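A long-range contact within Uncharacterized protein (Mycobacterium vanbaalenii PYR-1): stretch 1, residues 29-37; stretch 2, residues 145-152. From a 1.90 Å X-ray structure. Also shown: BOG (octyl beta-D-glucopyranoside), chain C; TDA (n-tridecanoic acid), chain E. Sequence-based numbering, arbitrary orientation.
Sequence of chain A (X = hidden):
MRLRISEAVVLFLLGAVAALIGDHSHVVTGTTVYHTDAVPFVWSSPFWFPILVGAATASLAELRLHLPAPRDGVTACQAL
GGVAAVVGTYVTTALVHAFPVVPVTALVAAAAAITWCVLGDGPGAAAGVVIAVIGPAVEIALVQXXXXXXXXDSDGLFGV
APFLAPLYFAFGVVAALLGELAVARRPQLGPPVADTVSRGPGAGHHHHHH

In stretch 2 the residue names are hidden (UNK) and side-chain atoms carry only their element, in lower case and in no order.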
# COMPACT_ATOMS: atom_id res chain seq x y z
N THR A 29 -6.81 7.90 -18.11
CA THR A 29 -7.75 6.87 -17.66
C THR A 29 -9.19 7.35 -17.78
O THR A 29 -10.11 6.57 -17.55
CB THR A 29 -7.52 6.48 -16.18
OG1 THR A 29 -7.61 7.65 -15.37
CG2 THR A 29 -6.17 5.82 -15.99
N GLY A 30 -9.38 8.62 -18.10
CA GLY A 30 -10.73 9.17 -18.20
C GLY A 30 -11.35 9.57 -16.87
O GLY A 30 -12.56 9.77 -16.77
N THR A 31 -10.52 9.68 -15.84
CA THR A 31 -11.00 10.15 -14.54
C THR A 31 -11.49 11.59 -14.68
O THR A 31 -12.51 11.97 -14.11
CB THR A 31 -9.88 10.10 -13.46
OG1 THR A 31 -9.38 8.76 -13.34
CG2 THR A 31 -10.40 10.58 -12.09
N THR A 32 -10.74 12.39 -15.44
CA THR A 32 -11.11 13.77 -15.72
C THR A 32 -10.97 14.02 -17.22
O THR A 32 -10.30 13.25 -17.93
CB THR A 32 -10.22 14.79 -14.99
OG1 THR A 32 -8.84 14.59 -15.35
CG2 THR A 32 -10.37 14.68 -13.47
N VAL A 33 -11.61 15.09 -17.68
CA VAL A 33 -11.51 15.53 -19.08
C VAL A 33 -11.43 17.05 -19.07
O VAL A 33 -12.26 17.69 -18.43
CB VAL A 33 -12.78 15.17 -19.88
CG1 VAL A 33 -12.67 15.67 -21.33
CG2 VAL A 33 -13.05 13.68 -19.86
N TYR A 34 -10.46 17.63 -19.77
CA TYR A 34 -10.39 19.09 -19.87
C TYR A 34 -11.26 19.65 -21.00
O TYR A 34 -11.44 19.01 -22.04
CB TYR A 34 -8.96 19.57 -20.04
CG TYR A 34 -8.14 19.52 -18.76
CD1 TYR A 34 -8.28 20.51 -17.79
CD2 TYR A 34 -7.23 18.50 -18.53
CE1 TYR A 34 -7.55 20.48 -16.63
CE2 TYR A 34 -6.48 18.46 -17.35
CZ TYR A 34 -6.64 19.46 -16.41
OH TYR A 34 -5.92 19.46 -15.24
N HIS A 35 -11.81 20.84 -20.78
CA HIS A 35 -12.60 21.54 -21.80
C HIS A 35 -12.10 22.97 -21.93
O HIS A 35 -12.90 23.91 -21.84
CB HIS A 35 -14.08 21.56 -21.41
CG HIS A 35 -14.68 20.20 -21.20
ND1 HIS A 35 -14.84 19.30 -22.23
CD2 HIS A 35 -15.16 19.61 -20.09
CE1 HIS A 35 -15.39 18.19 -21.75
NE2 HIS A 35 -15.59 18.35 -20.45
N THR A 36 -10.80 23.14 -22.11
CA THR A 36 -10.22 24.48 -22.22
C THR A 36 -9.14 24.59 -23.32
O THR A 36 -7.96 24.80 -23.04
CB THR A 36 -9.68 24.97 -20.85
OG1 THR A 36 -9.03 26.23 -21.03
CG2 THR A 36 -8.71 23.95 -20.23
N ASP A 37 -9.57 24.49 -24.56
CA ASP A 37 -8.67 24.35 -25.70
C ASP A 37 -7.81 25.59 -25.99
O ASP A 37 -6.78 25.51 -26.66
CB ASP A 37 -9.46 23.97 -26.96
CG ASP A 37 -10.16 22.63 -26.84
OD1 ASP A 37 -9.85 21.86 -25.90
OD2 ASP A 37 -11.01 22.33 -27.70
N UNK A 145 -17.42 26.27 -13.76
CA UNK A 145 -17.06 27.18 -14.85
C UNK A 145 -16.87 26.46 -16.19
O UNK A 145 -16.68 27.10 -17.22
c UNK A 145 -14.54 29.59 -13.06
c UNK A 145 -15.80 27.97 -14.51
c UNK A 145 -16.80 30.20 -13.94
c UNK A 145 -15.92 29.06 -13.45
N UNK A 146 -16.91 25.13 -16.17
CA UNK A 146 -16.81 24.34 -17.39
C UNK A 146 -15.38 24.12 -17.88
O UNK A 146 -15.15 23.70 -19.02
N UNK A 147 -14.41 24.38 -17.00
CA UNK A 147 -13.00 24.27 -17.36
C UNK A 147 -12.58 22.81 -17.58
O UNK A 147 -11.82 22.50 -18.51
c UNK A 147 -10.64 24.68 -16.55
c UNK A 147 -12.11 24.94 -16.28
c UNK A 147 -12.37 26.43 -16.22
N UNK A 148 -13.06 21.93 -16.70
CA UNK A 148 -12.89 20.50 -16.87
C UNK A 148 -14.03 19.79 -16.18
O UNK A 148 -14.86 20.43 -15.54
c UNK A 148 -11.36 20.04 -14.84
c UNK A 148 -11.14 21.23 -14.16
c UNK A 148 -11.22 18.86 -12.72
c UNK A 148 -11.51 20.02 -16.35
c UNK A 148 -10.98 21.25 -12.77
c UNK A 148 -11.03 20.06 -12.05
c UNK A 148 -11.38 18.85 -14.11
N UNK A 149 -14.11 18.47 -16.32
CA UNK A 149 -15.14 17.72 -15.62
C UNK A 149 -14.59 16.39 -15.13
O UNK A 149 -13.63 15.87 -15.70
c UNK A 149 -16.36 17.50 -16.52
N UNK A 150 -15.22 15.83 -14.10
CA UNK A 150 -14.90 14.47 -13.67
C UNK A 150 -15.77 13.46 -14.41
O UNK A 150 -16.84 13.80 -14.91
c UNK A 150 -11.56 15.63 -10.02
c UNK A 150 -13.84 14.78 -11.39
c UNK A 150 -12.49 16.56 -10.45
c UNK A 150 -13.62 16.13 -11.13
o UNK A 150 -10.43 16.05 -9.36
c UNK A 150 -11.75 14.28 -10.27
c UNK A 150 -12.88 13.87 -10.95
c UNK A 150 -15.06 14.32 -12.15
N UNK A 151 -15.28 12.23 -14.50
CA UNK A 151 -16.08 11.12 -14.99
C UNK A 151 -17.36 11.06 -14.16
O UNK A 151 -17.33 11.34 -12.97
c UNK A 151 -17.22 6.90 -15.82
n UNK A 151 -16.86 7.85 -14.96
c UNK A 151 -15.91 8.65 -15.55
c UNK A 151 -15.70 8.15 -16.79
n UNK A 151 -16.53 7.07 -16.93
c UNK A 151 -15.29 9.82 -14.84
N UNK A 152 -18.50 10.72 -14.80
CA UNK A 152 -19.79 10.75 -14.10
C UNK A 152 -19.86 9.79 -12.90
O UNK A 152 -20.68 9.99 -12.01
c UNK A 152 -20.14 10.70 -16.46
c UNK A 152 -18.66 10.48 -16.24
c UNK A 152 -20.79 10.32 -15.18
C1 BOG C . -7.10 31.22 -18.39
O1 BOG C . -5.71 31.51 -18.24
C2 BOG C . -7.60 31.72 -19.74
O2 BOG C . -7.35 33.13 -19.86
C3 BOG C . -9.08 31.43 -19.86
O3 BOG C . -9.59 31.91 -21.11
C4 BOG C . -9.28 29.92 -19.76
O4 BOG C . -10.67 29.61 -19.83
C5 BOG C . -8.71 29.42 -18.43
O5 BOG C . -7.34 29.82 -18.24
C6 BOG C . -8.83 27.90 -18.33
O6 BOG C . -7.78 27.28 -19.07
C1' BOG C . -5.35 31.64 -16.87
C2' BOG C . -3.84 31.83 -16.80
C3' BOG C . -3.45 32.42 -15.46
C4' BOG C . -1.94 32.43 -15.27
C5' BOG C . -1.60 32.02 -13.85
C6' BOG C . -2.31 30.71 -13.52
C7' BOG C . -2.27 30.36 -12.03
C8' BOG C . -0.97 30.81 -11.40
O21 TDA E . -7.42 15.61 -9.10
O22 TDA E . -7.53 17.54 -10.40
C21 TDA E . -6.97 16.95 -9.47
C22 TDA E . -5.80 17.58 -8.78
C23 TDA E . -5.46 16.85 -7.47
C24 TDA E . -4.17 17.39 -6.86
C25 TDA E . -3.89 16.74 -5.50
C26 TDA E . -2.59 17.24 -4.88
C27 TDA E . -1.42 16.71 -5.70
C28 TDA E . -0.08 17.13 -5.14
C29 TDA E . 1.02 16.70 -6.09
C30 TDA E . 2.35 17.09 -5.48
C31 TDA E . 2.61 16.25 -4.23
C32 TDA E . 4.02 16.48 -3.71
C33 TDA E . 4.11 16.14 -2.23

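Position 145 carries four side-chain carbons, forked at the second, and none comes within reach of stretch 1. A four-carbon chain with its fork one atom beyond CB is Leu145.

Position 146 has no side-chain atoms, so it is Gly146. Its phi of 83° favours glycine, and it closes a helix in a Schellman motif, as Gly30 does in stretch 1. Its O lies 3.4 Å from CB of His35.

At position 147 one carbon carries two others, and one of these two end carbons lies 4.2 Å from CG2 of Thr36. The fork is that of a valine: Val147. Its CA-to-CB bond points away from stretch 1, and the contact is led by the backbone: N of His35 donates to O of Val147 at 2.8 Å, with an N-H...O angle of 160°.

Position 148 shows one carbon and then a ring of six carbons with no further atom. CB lies 3.2 Å from O of Val33 and 3.6 Å from CD1 of Tyr34. A plain six-carbon ring is Phe148. Its ring meets that of Tyr34 obliquely, centroids 5.6 Å apart and planes at 45°, while the end of the side chain leads away from stretch 1.

Position 149 has a single carbon, 4.1 Å (CB) from NE2 of His35; it is Ala149. Its backbone forms a reciprocal pair with Val33: N of Ala149 to O of Val33, and N of Val33 to O of Ala149, both 2.9 Å.

Position 150 again has one carbon and a six-carbon ring, now bearing an oxygen. CG2 of Thr32 sits over one face of this ring, 3.6 Å from its centroid and 17° off the normal, a CH-pi contact; the residue is Tyr150. OH of Tyr150 lies 3.1 Å from O21 of the tridecanoic acid.

Position 151 has one carbon and a five-membered ring of three carbons and two nitrogens. CB of position 151 is 3.3 Å from O of Gly30; the residue is His151. Its N donates to O of Thr31 at 2.8 Å and 165°.

Position 152 has three carbons closing a ring onto the backbone N, hence Pro152, which makes no contact with stretch 1.

The contact is a short antiparallel ladder: the strand axes run at 166° and approach to 4.7 Å. Four backbone hydrogen bonds fix the register, with CA-H...O contacts from CA of Thr32 to O of Ala149 (3.3 Å) and from CA of Tyr150 to O of Thr31 (3.5 Å) between them. Thr32, Tyr34, Phe148 and Tyr150 share one face, where aromatic packing adds to the backbone pairing; Val33 and Ala149 occupy the other.

Stretch 2 (145-152) LGVFAYHP
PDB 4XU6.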